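Local coordinates for protein BtGH115A (Bacteroides thetaiotaomicron, PDB 5BY3) that is a family GH115 4-O-methyl-alpha-glucuronidase with specificity for decorated arabinogalactans, at residues Trp134-Thr139 with Asp436-Glu441; Trp430-Gly435 with Glu445-Met450. All coordinates share one frame; numbering follows the deposited sequence.

Interaction 1 (Trp134-Thr139 with Asp436-Glu441); sequences WWADVT and DIKPAE. With NI (nickel (II) ion), chain C.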
ATOM      1  N   TRP A 134       9.861  14.366   9.338  1.00 41.82           N
ATOM      2  CA  TRP A 134      11.204  14.045   8.932  1.00 40.24           C
ATOM      3  C   TRP A 134      11.243  13.384   7.554  1.00 44.48           C
ATOM      4  O   TRP A 134      12.121  13.734   6.747  1.00 45.29           O
ATOM      5  CB  TRP A 134      11.876  13.154   9.968  1.00 39.83           C
ATOM      6  CG  TRP A 134      13.376  13.081   9.749  1.00 42.16           C
ATOM      7  CD1 TRP A 134      14.328  14.009  10.132  1.00 36.76           C
ATOM      8  CD2 TRP A 134      14.088  12.020   9.094  1.00 38.99           C
ATOM      9  NE1 TRP A 134      15.574  13.576   9.749  1.00 39.62           N
ATOM     10  CE2 TRP A 134      15.463  12.370   9.108  1.00 36.96           C
ATOM     11  CE3 TRP A 134      13.696  10.803   8.520  1.00 38.68           C
ATOM     12  CZ2 TRP A 134      16.449  11.553   8.560  1.00 37.12           C
ATOM     13  CZ3 TRP A 134      14.673   9.983   7.964  1.00 41.38           C
ATOM     14  CH2 TRP A 134      16.046  10.368   7.984  1.00 41.84           C
ATOM     15  N   TRP A 135      10.300  12.458   7.301  1.00 37.89           N
ATOM     16  CA  TRP A 135      10.380  11.531   6.169  1.00 39.76           C
ATOM     17  C   TRP A 135      10.007  12.156   4.808  1.00 42.44           C
ATOM     18  O   TRP A 135      10.379  11.638   3.730  1.00 37.89           O
ATOM     19  CB  TRP A 135       9.575  10.250   6.445  1.00 40.09           C
ATOM     20  CG  TRP A 135      10.364   9.194   7.239  1.00 40.53           C
ATOM     21  CD1 TRP A 135      10.378   9.010   8.624  1.00 39.99           C
ATOM     22  CD2 TRP A 135      11.266   8.221   6.703  1.00 39.77           C
ATOM     23  NE1 TRP A 135      11.219   7.975   8.946  1.00 39.33           N
ATOM     24  CE2 TRP A 135      11.770   7.468   7.792  1.00 38.63           C
ATOM     25  CE3 TRP A 135      11.696   7.899   5.396  1.00 39.69           C
ATOM     26  CZ2 TRP A 135      12.689   6.439   7.618  1.00 36.53           C
ATOM     27  CZ3 TRP A 135      12.596   6.868   5.219  1.00 34.38           C
ATOM     28  CH2 TRP A 135      13.104   6.155   6.336  1.00 34.88           C
ATOM     29  N   ALA A 136       9.286  13.267   4.853  1.00 39.45           N
ATOM     30  CA  ALA A 136       9.143  14.076   3.657  1.00 41.76           C
ATOM     31  C   ALA A 136       9.386  15.555   3.947  1.00 40.84           C
ATOM     32  O   ALA A 136       8.941  16.411   3.207  1.00 38.48           O
ATOM     33  CB  ALA A 136       7.797  13.846   2.992  1.00 37.99           C
ATOM     34  N   ASP A 137      10.077  15.836   5.048  1.00 41.59           N
ATOM     35  CA  ASP A 137      10.515  17.203   5.388  1.00 44.09           C
ATOM     36  C   ASP A 137       9.358  18.144   5.541  1.00 47.18           C
ATOM     37  O   ASP A 137       9.478  19.319   5.182  1.00 47.27           O
ATOM     38  CB  ASP A 137      11.486  17.773   4.338  1.00 41.01           C
ATOM     39  CG  ASP A 137      12.620  16.841   4.055  1.00 48.52           C
ATOM     40  OD1 ASP A 137      13.551  16.760   4.892  1.00 54.75           O
ATOM     41  OD2 ASP A 137      12.566  16.154   3.016  1.00 51.54           O
ATOM     42  N   VAL A 138       8.246  17.643   6.077  1.00 43.68           N
ATOM     43  CA  VAL A 138       7.061  18.465   6.278  1.00 37.94           C
ATOM     44  C   VAL A 138       7.240  19.269   7.583  1.00 41.64           C
ATOM     45  O   VAL A 138       6.667  18.948   8.640  1.00 41.92           O
ATOM     46  CB  VAL A 138       5.813  17.583   6.222  1.00 37.82           C
ATOM     47  CG1 VAL A 138       4.551  18.384   6.468  1.00 34.58           C
ATOM     48  CG2 VAL A 138       5.739  16.878   4.859  1.00 39.89           C
ATOM     49  N   THR A 139       8.050  20.325   7.503  1.00 38.66           N
ATOM     50  CA  THR A 139       8.425  21.090   8.690  1.00 39.11           C
ATOM     51  C   THR A 139       7.219  21.555   9.521  1.00 41.50           C
ATOM     52  O   THR A 139       6.385  22.291   9.021  1.00 40.61           O
ATOM     53  CB  THR A 139       9.306  22.291   8.335  1.00 39.53           C
ATOM     54  OG1 THR A 139      10.265  21.917   7.319  1.00 41.72           O
ATOM     55  CG2 THR A 139      10.049  22.803   9.603  1.00 35.68           C
ATOM     56  N   ASP A 436      10.639   1.239  -1.161  1.00 42.81           N
ATOM     57  CA  ASP A 436      11.616   2.065  -0.404  1.00 41.16           C
ATOM     58  C   ASP A 436      10.958   3.064   0.538  1.00 41.39           C
ATOM     59  O   ASP A 436      11.643   3.992   0.994  1.00 42.23           O
ATOM     60  CB  ASP A 436      12.496   2.871  -1.363  1.00 41.81           C
ATOM     61  CG  ASP A 436      13.112   2.024  -2.459  1.00 42.83           C
ATOM     62  OD1 ASP A 436      14.079   1.289  -2.155  1.00 46.85           O
ATOM     63  OD2 ASP A 436      12.666   2.120  -3.624  1.00 44.24           O
ATOM     64  N   ILE A 437       9.657   2.892   0.818  1.00 35.78           N
ATOM     65  CA  ILE A 437       8.816   3.913   1.497  1.00 39.96           C
ATOM     66  C   ILE A 437       8.568   5.139   0.580  1.00 40.95           C
ATOM     67  O   ILE A 437       7.459   5.318   0.084  1.00 38.24           O
ATOM     68  CB  ILE A 437       9.326   4.359   2.903  1.00 43.37           C
ATOM     69  CG1 ILE A 437       9.594   3.130   3.834  1.00 44.77           C
ATOM     70  CG2 ILE A 437       8.401   5.434   3.493  1.00 37.81           C
ATOM     71  CD1 ILE A 437      10.321   3.457   5.141  1.00 39.29           C
ATOM     72  N   LYS A 438       9.583   5.965   0.346  1.00 40.35           N
ATOM     73  CA  LYS A 438       9.445   7.081  -0.618  1.00 42.83           C
ATOM     74  C   LYS A 438       9.442   6.448  -2.029  1.00 39.52           C
ATOM     75  O   LYS A 438      10.245   5.568  -2.270  1.00 40.41           O
ATOM     76  CB  LYS A 438      10.565   8.128  -0.402  1.00 38.94           C
ATOM     77  CG  LYS A 438      10.666   8.576   1.075  1.00 40.26           C
ATOM     78  CD  LYS A 438      11.826   9.525   1.396  1.00 40.35           C
ATOM     79  CE  LYS A 438      11.686  10.864   0.696  1.00 41.58           C
ATOM     80  NZ  LYS A 438      10.390  11.548   0.996  1.00 40.01           N
ATOM     81  N   PRO A 439       8.543   6.829  -2.941  1.00 37.57           N
ATOM     82  CA  PRO A 439       7.684   7.996  -2.825  1.00 37.36           C
ATOM     83  C   PRO A 439       6.177   7.614  -2.785  1.00 39.20           C
ATOM     84  O   PRO A 439       5.411   8.040  -3.642  1.00 40.29           O
ATOM     85  CB  PRO A 439       8.007   8.717  -4.133  1.00 35.40           C
ATOM     86  CG  PRO A 439       8.081   7.580  -5.154  1.00 37.62           C
ATOM     87  CD  PRO A 439       8.708   6.423  -4.359  1.00 38.31           C
ATOM     88  N   ALA A 440       5.789   6.798  -1.817  1.00 41.49           N
ATOM     89  CA  ALA A 440       4.438   6.256  -1.641  1.00 40.36           C
ATOM     90  C   ALA A 440       3.826   6.797  -0.370  1.00 44.35           C
ATOM     91  O   ALA A 440       2.871   6.185   0.177  1.00 42.15           O
ATOM     92  CB  ALA A 440       4.510   4.731  -1.519  1.00 37.40           C
ATOM     93  N   GLU A 441       4.425   7.886   0.130  1.00 37.37           N
ATOM     94  CA  GLU A 441       4.027   8.527   1.361  1.00 38.50           C
ATOM     95  C   GLU A 441       2.504   8.635   1.512  1.00 39.63           C
ATOM     96  O   GLU A 441       1.918   8.321   2.567  1.00 40.10           O
ATOM     97  CB  GLU A 441       4.618   9.925   1.429  1.00 40.18           C
ATOM     98  CG  GLU A 441       6.145   9.994   1.468  1.00 42.01           C
ATOM     99  CD  GLU A 441       6.791  10.267   0.108  1.00 42.04           C
ATOM    100  OE1 GLU A 441       6.131  10.133  -0.947  1.00 34.62           O
ATOM    101  OE2 GLU A 441       7.987  10.648   0.109  1.00 44.12           O
TER
HETATM  102 NI    NI C 802      10.946   2.000  -5.287  1.00 63.57          NI
HETATM  103  O   HOH W   1       9.656   2.806  -3.264  1.00 34.72           O
HETATM  104  O   HOH W   2      13.024   1.375  -6.501  1.00 47.76           O

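Interaction 2 (Trp430-Gly435 with Glu445-Met450); sequences WILNVG and ELFMDM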
ATOM      1  N   TRP A 430      -2.973  -6.354   8.617  1.00 44.98           N
ATOM      2  CA  TRP A 430      -2.750  -5.718   7.313  1.00 43.22           C
ATOM      3  C   TRP A 430      -1.278  -5.345   7.168  1.00 40.35           C
ATOM      4  O   TRP A 430      -0.660  -4.745   8.068  1.00 42.77           O
ATOM      5  CB  TRP A 430      -3.569  -4.454   7.217  1.00 41.98           C
ATOM      6  CG  TRP A 430      -5.046  -4.590   7.027  1.00 44.57           C
ATOM      7  CD1 TRP A 430      -5.820  -5.723   7.120  1.00 47.46           C
ATOM      8  CD2 TRP A 430      -5.939  -3.519   6.744  1.00 45.62           C
ATOM      9  NE1 TRP A 430      -7.137  -5.420   6.868  1.00 46.85           N
ATOM     10  CE2 TRP A 430      -7.242  -4.076   6.631  1.00 45.35           C
ATOM     11  CE3 TRP A 430      -5.761  -2.138   6.536  1.00 43.61           C
ATOM     12  CZ2 TRP A 430      -8.365  -3.300   6.341  1.00 47.57           C
ATOM     13  CZ3 TRP A 430      -6.873  -1.364   6.243  1.00 46.86           C
ATOM     14  CH2 TRP A 430      -8.165  -1.944   6.152  1.00 47.60           C
ATOM     15  N   ILE A 431      -0.726  -5.714   6.031  1.00 33.45           N
ATOM     16  CA  ILE A 431       0.678  -5.541   5.765  1.00 30.38           C
ATOM     17  C   ILE A 431       0.835  -5.052   4.349  1.00 32.37           C
ATOM     18  O   ILE A 431       0.383  -5.717   3.353  1.00 26.91           O
ATOM     19  CB  ILE A 431       1.501  -6.844   5.930  1.00 29.70           C
ATOM     20  CG1 ILE A 431       1.458  -7.392   7.362  1.00 29.91           C
ATOM     21  CG2 ILE A 431       2.939  -6.609   5.439  1.00 31.62           C
ATOM     22  CD1 ILE A 431       2.166  -6.585   8.453  1.00 31.31           C
ATOM     23  N   LEU A 432       1.507  -3.895   4.262  1.00 36.33           N
ATOM     24  CA  LEU A 432       1.714  -3.205   2.996  1.00 35.07           C
ATOM     25  C   LEU A 432       3.139  -3.362   2.458  1.00 36.97           C
ATOM     26  O   LEU A 432       4.116  -3.008   3.138  1.00 38.36           O
ATOM     27  CB  LEU A 432       1.365  -1.735   3.189  1.00 34.39           C
ATOM     28  CG  LEU A 432       1.347  -0.743   2.012  1.00 32.79           C
ATOM     29  CD1 LEU A 432       0.407  -1.168   0.898  1.00 30.36           C
ATOM     30  CD2 LEU A 432       0.934   0.588   2.589  1.00 32.51           C
ATOM     31  N   ASN A 433       3.266  -3.868   1.234  1.00 35.33           N
ATOM     32  CA  ASN A 433       4.546  -3.798   0.544  1.00 33.39           C
ATOM     33  C   ASN A 433       4.773  -2.393   0.030  1.00 37.05           C
ATOM     34  O   ASN A 433       3.983  -1.898  -0.810  1.00 35.16           O
ATOM     35  CB  ASN A 433       4.582  -4.756  -0.628  1.00 34.19           C
ATOM     36  CG  ASN A 433       5.970  -4.879  -1.224  1.00 33.26           C
ATOM     37  OD1 ASN A 433       6.748  -3.932  -1.205  1.00 36.76           O
ATOM     38  ND2 ASN A 433       6.290  -6.044  -1.724  1.00 31.23           N
ATOM     39  N   VAL A 434       5.832  -1.743   0.533  1.00 38.71           N
ATOM     40  CA  VAL A 434       5.993  -0.287   0.318  1.00 37.42           C
ATOM     41  C   VAL A 434       7.239   0.109  -0.455  1.00 41.09           C
ATOM     42  O   VAL A 434       7.556   1.324  -0.552  1.00 38.94           O
ATOM     43  CB  VAL A 434       6.001   0.526   1.630  1.00 35.60           C
ATOM     44  CG1 VAL A 434       4.689   0.377   2.362  1.00 31.87           C
ATOM     45  CG2 VAL A 434       7.223   0.194   2.496  1.00 32.50           C
ATOM     46  N   GLY A 435       7.967  -0.898  -0.945  1.00 40.02           N
ATOM     47  CA  GLY A 435       9.205  -0.658  -1.676  1.00 39.62           C
ATOM     48  C   GLY A 435      10.197   0.035  -0.751  1.00 42.83           C
ATOM     49  O   GLY A 435      10.517  -0.496   0.337  1.00 36.11           O
ATOM     50  N   GLU A 445      -0.030   6.344   4.089  1.00 35.22           N
ATOM     51  CA  GLU A 445      -0.792   6.956   5.157  1.00 34.80           C
ATOM     52  C   GLU A 445      -2.287   6.642   5.004  1.00 37.31           C
ATOM     53  O   GLU A 445      -2.997   6.419   5.999  1.00 42.22           O
ATOM     54  CB  GLU A 445      -0.549   8.458   5.214  1.00 36.66           C
ATOM     55  CG  GLU A 445      -1.175   9.122   6.437  1.00 39.52           C
ATOM     56  CD  GLU A 445      -0.807  10.580   6.580  1.00 43.05           C
ATOM     57  OE1 GLU A 445       0.264  10.994   6.092  1.00 43.21           O
ATOM     58  OE2 GLU A 445      -1.597  11.320   7.208  1.00 46.06           O
ATOM     59  N   LEU A 446      -2.767   6.605   3.769  1.00 35.98           N
ATOM     60  CA  LEU A 446      -4.130   6.171   3.524  1.00 35.88           C
ATOM     61  C   LEU A 446      -4.358   4.754   4.102  1.00 38.38           C
ATOM     62  O   LEU A 446      -5.243   4.552   4.917  1.00 43.89           O
ATOM     63  CB  LEU A 446      -4.458   6.220   2.028  1.00 32.79           C
ATOM     64  CG  LEU A 446      -5.886   5.812   1.594  1.00 34.12           C
ATOM     65  CD1 LEU A 446      -6.995   6.651   2.278  1.00 33.99           C
ATOM     66  CD2 LEU A 446      -5.976   5.877   0.069  1.00 31.44           C
ATOM     67  N   PHE A 447      -3.541   3.792   3.677  1.00 36.24           N
ATOM     68  CA  PHE A 447      -3.595   2.452   4.186  1.00 35.56           C
ATOM     69  C   PHE A 447      -3.588   2.443   5.725  1.00 37.08           C
ATOM     70  O   PHE A 447      -4.369   1.734   6.334  1.00 33.45           O
ATOM     71  CB  PHE A 447      -2.391   1.684   3.632  1.00 38.98           C
ATOM     72  CG  PHE A 447      -2.497   0.183   3.737  1.00 36.86           C
ATOM     73  CD1 PHE A 447      -2.003  -0.488   4.856  1.00 37.22           C
ATOM     74  CD2 PHE A 447      -3.057  -0.565   2.696  1.00 37.60           C
ATOM     75  CE1 PHE A 447      -2.092  -1.876   4.950  1.00 34.95           C
ATOM     76  CE2 PHE A 447      -3.133  -1.952   2.781  1.00 34.99           C
ATOM     77  CZ  PHE A 447      -2.640  -2.595   3.910  1.00 33.41           C
HETATM   78  N   MSE A 448      -2.723   3.249   6.339  1.00 36.07           N
HETATM   79  CA  MSE A 448      -2.524   3.195   7.797  1.00 37.89           C
HETATM   80  C   MSE A 448      -3.671   3.830   8.517  1.00 36.29           C
HETATM   81  O   MSE A 448      -4.033   3.349   9.600  1.00 38.69           O
HETATM   82  CB  MSE A 448      -1.194   3.758   8.326  1.00 37.54           C
HETATM   83  CG  MSE A 448       0.026   2.965   7.863  1.00 42.27           C
HETATM   84 SE   MSE A 448      -0.054   1.028   8.257  1.00 43.95          SE
HETATM   85  CE  MSE A 448       0.977   0.464   6.701  1.00 36.88           C
ATOM     86  N   ASP A 449      -4.229   4.893   7.929  1.00 34.82           N
ATOM     87  CA  ASP A 449      -5.497   5.498   8.384  1.00 39.08           C
ATOM     88  C   ASP A 449      -6.653   4.510   8.325  1.00 41.83           C
ATOM     89  O   ASP A 449      -7.450   4.448   9.265  1.00 43.11           O
ATOM     90  CB  ASP A 449      -5.879   6.754   7.574  1.00 36.74           C
ATOM     91  CG  ASP A 449      -5.043   7.993   7.946  1.00 39.21           C
ATOM     92  OD1 ASP A 449      -4.370   7.976   8.993  1.00 43.85           O
ATOM     93  OD2 ASP A 449      -5.045   8.985   7.180  1.00 35.00           O
HETATM   94  N   MSE A 450      -6.735   3.749   7.221  1.00 41.79           N
HETATM   95  CA  MSE A 450      -7.788   2.754   7.039  1.00 43.67           C
HETATM   96  C   MSE A 450      -7.732   1.779   8.178  1.00 44.01           C
HETATM   97  O   MSE A 450      -8.728   1.569   8.855  1.00 49.11           O
HETATM   98  CB  MSE A 450      -7.716   2.111   5.671  1.00 41.61           C
HETATM   99  CG  MSE A 450      -8.479   3.047   4.750  1.00 39.76           C
HETATM  100 SE   MSE A 450      -8.287   2.461   2.890  1.00 35.79          SE
HETATM  101  CE  MSE A 450      -9.908   1.340   3.055  1.00 36.07           C
TER

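Interaction 1 (Trp134-Thr139 with Asp436-Glu441)
W135 and K438 lie on two irregular loops whose backbones stay apart, with 8.2 Å between their CA atoms. The K438 side chain bridges the gap. It runs out extended, then bends at chi3 and chi4, and this hook brings NZ to the W135 carbonyl. The bond from K438 NZ to W135 O is 2.7 Å long and lies in the carbonyl plane, with a C=O...N angle of 151°. K438 NZ also donates to E441 OE2 at 2.7 Å in a salt bridge. NZ meets E441 OE2 nearly along its C-O axis. E557 on helix 552-580 gives NZ a second carboxylate. A methionine here would probably leave the W135 carbonyl without this donor and the E441 and E557 carboxylates without the positive charge they share. The W135 ring lies between I437 and W134. I437 CD1 sits over one face, 4.1 Å from W135 CH2, and W134 CZ3 covers the opposite face. W135 NE1 is hydrogen-bonded to R198 O. Loop 436-441 follows the last strand of the TIM-barrel sheet, and A440 is at the N-cap position of helix 441-452. At the far side of this loop D436 OD2 binds nickel at 2.4 Å, together with two waters and L404 O. One of these waters accepts from D436 N and donates to K438 O, so it ties the metal to the turn.

Interaction 2 (Trp430-Gly435 with Glu445-Met450)
F447 has CG anti to its backbone N (chi1 -163°), and L432 likewise has CG anti to its backbone N. These settings carry the F447 ring from the helix to the strand and lay the L432 branches along it. In W430, CG is instead anti to the carbonyl carbon, and the indole is turned toward F447 and M450 on the helix. The F447 ring is held between the two strand residues. L432 CB lies over one face in a CH-pi contact, 4.0 Å from the ring centroid. L432 CD2 touches F447 CG at 3.6 Å, nearer the root of the ring. W430 CE3 lies over the opposite face, towards the rim, and W430 CB meets F447 CE1 at 3.7 Å. The two aromatic planes are oblique, at 56°. The indole edge goes on to M450, with W430 CZ3 3.6 Å from M450 CB. M448 and M450 are selenomethionines. The bent M448 chain brings M448 CE to 4.1 Å from L432 CD2. The contact is thus apolar, and W430 NE1 is hydrogen-bonded to I426 O outside it. N433 OD1 accepts a hydrogen bond from G435 N, forming an Asx turn. The segment axes are 9.9 Å apart and antiparallel, at 178°. This is the beta-alpha unit of a TIM barrel, in which helix 441-452 packs outside strand 429-433. That strand is flanked by strands 162-166 and 388-393. Helix 411-423 covers W430, F447 and M450 through M418, and Y415 also touches M450.

The chain first passes through 134-139, between helix 113-126 and strand 145-148. It then builds most of the barrel sheet before reaching strand 429-433. The segments occur in the order 134-139, 430-435, 436-441, 445-450, alternating between the two interactions. The two interactions therefore cross. Interaction 1 closes a long loop of 296 residues and joins a loop ahead of the barrel to the turn after its last strand. Interaction 2 closes a short loop of nine residues and packs that strand against the next helix. Segment 436-441 belongs to this short connection and directly follows 430-435. The contact centres are about 14 Å apart.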